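Local coordinates for protein WZI (Escherichia coli, PDB 2YNK) that sits in the outer membrane as a carbohydrate-binding beta-barrel and takes part in the assembly of the group 1 capsule, at residues L25-S28 / T29-L32. Numbering follows the deposited sequence.
Sequences LSLS and TWPL
The backbone O of L27 accepts a hydrogen bond from the indole NE1 of W30, three residues on, at 2.9 Å. The bond is bent, with an N-H...O angle of 142°. NE1 lies above the carbonyl plane, and the oxygen sits at the ring edge, tilted slightly from the ring plane. W30 has CG beside its backbone N (chi1 -64°), which lets the indole fold back over the preceding loop instead of running on with the chain. The bond helps to set the rotation of the ring, together with L32 on its face. L32 covers one face of the indole, with CG 3.7 Å above the plane and over its centre. L32 also reaches the preceding residues with both its methyl groups. CD1 packs on L27 CD2 at 3.9 Å, and CD2 lies 3.6 Å from the backbone O of S26. L27 CD2 also approaches W30 CZ2, at 4.3 Å. L27, W30 and L32 thus form a small apolar cluster. A cis peptide bond before P31 bends the chain between W30 and L32. L14 and A15 of helix 8-19 pack on L27, and F86 meets W30 edge-to-face.

The polar side chains turn to the barrel wall. S26 OG and S28 OG both hydrogen-bond to E227 OE2. R217 hydrogen-bonds to S28 OG through NH2 and to T29 OG1 through NE. T29 OG1 adds a weak bond to S28 O at 3.2 Å. Backbone bonds from S28 to G153 and from W30 to W151 place strand 29-30 in a two-stranded antiparallel sheet with strand 151-152. This largely buried loop and short strand therefore join helix 8-19 to the barrel interior: L27 packs on the helix, while the hydroxyls pair with charged side chains of strands 212-221 and 226-236.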
loop_
_atom_site.group_PDB
_atom_site.type_symbol
_atom_site.label_atom_id
_atom_site.label_comp_id
_atom_site.label_asym_id
_atom_site.label_seq_id
_atom_site.Cartn_x
_atom_site.Cartn_y
_atom_site.Cartn_z
ATOM N N LEU A 25 -11.275 6.719 -11.049
ATOM C CA LEU A 25 -9.854 6.493 -10.897
ATOM C C LEU A 25 -9.560 5.290 -10.023
ATOM O O LEU A 25 -9.971 5.246 -8.861
ATOM C CB LEU A 25 -9.231 7.720 -10.241
ATOM C CG LEU A 25 -7.723 7.694 -10.062
ATOM C CD1 LEU A 25 -7.081 7.674 -11.435
ATOM C CD2 LEU A 25 -7.265 8.900 -9.262
ATOM N N SER A 26 -8.826 4.324 -10.557
ATOM C CA SER A 26 -8.443 3.170 -9.758
ATOM C C SER A 26 -7.401 3.547 -8.699
ATOM O O SER A 26 -6.416 4.242 -8.985
ATOM C CB SER A 26 -7.884 2.067 -10.637
ATOM O OG SER A 26 -7.671 0.907 -9.860
ATOM N N LEU A 27 -7.631 3.087 -7.477
ATOM C CA LEU A 27 -6.687 3.288 -6.395
ATOM C C LEU A 27 -6.230 1.953 -5.816
ATOM O O LEU A 27 -5.828 1.899 -4.664
ATOM C CB LEU A 27 -7.329 4.135 -5.300
ATOM C CG LEU A 27 -7.789 5.531 -5.711
ATOM C CD1 LEU A 27 -8.513 6.213 -4.558
ATOM C CD2 LEU A 27 -6.611 6.368 -6.169
ATOM N N SER A 28 -6.276 0.882 -6.606
ATOM C CA SER A 28 -5.928 -0.446 -6.085
ATOM C C SER A 28 -4.593 -0.983 -6.624
ATOM O O SER A 28 -4.213 -2.113 -6.326
ATOM C CB SER A 28 -7.053 -1.441 -6.365
ATOM O OG SER A 28 -7.085 -1.791 -7.730
ATOM N N THR A 29 -3.881 -0.171 -7.399
ATOM C CA THR A 29 -2.552 -0.517 -7.863
ATOM C C THR A 29 -1.635 0.685 -7.722
ATOM O O THR A 29 -1.658 1.600 -8.554
ATOM C CB THR A 29 -2.580 -0.999 -9.311
ATOM O OG1 THR A 29 -3.214 -2.277 -9.353
ATOM C CG2 THR A 29 -1.200 -1.137 -9.872
ATOM N N TRP A 30 -0.841 0.673 -6.646
ATOM C CA TRP A 30 0.195 1.668 -6.418
ATOM C C TRP A 30 1.542 1.108 -6.771
ATOM O O TRP A 30 1.760 -0.089 -6.645
ATOM C CB TRP A 30 0.188 2.101 -4.973
ATOM C CG TRP A 30 -1.085 2.791 -4.589
ATOM C CD1 TRP A 30 -2.347 2.233 -4.458
ATOM C CD2 TRP A 30 -1.262 4.213 -4.293
ATOM N NE1 TRP A 30 -3.264 3.186 -4.107
ATOM C CE2 TRP A 30 -2.677 4.393 -3.988
ATOM C CE3 TRP A 30 -0.418 5.311 -4.246
ATOM C CZ2 TRP A 30 -3.202 5.625 -3.650
ATOM C CZ3 TRP A 30 -0.957 6.551 -3.907
ATOM C CH2 TRP A 30 -2.318 6.703 -3.616
ATOM N N PRO A 31 2.471 1.967 -7.216
ATOM C CA PRO A 31 2.330 3.411 -7.324
ATOM C C PRO A 31 1.413 3.825 -8.475
ATOM O O PRO A 31 1.243 3.074 -9.438
ATOM C CB PRO A 31 3.762 3.869 -7.575
ATOM C CG PRO A 31 4.345 2.766 -8.353
ATOM C CD PRO A 31 3.755 1.514 -7.768
ATOM N N LEU A 32 0.818 5.009 -8.358
ATOM C CA LEU A 32 -0.071 5.547 -9.401
ATOM C C LEU A 32 0.709 6.444 -10.353
ATOM O O LEU A 32 1.552 7.224 -9.925
ATOM C CB LEU A 32 -1.196 6.378 -8.776
ATOM C CG LEU A 32 -2.023 5.755 -7.655
ATOM C CD1 LEU A 32 -2.854 6.818 -6.967
ATOM C CD2 LEU A 32 -2.893 4.637 -8.193
#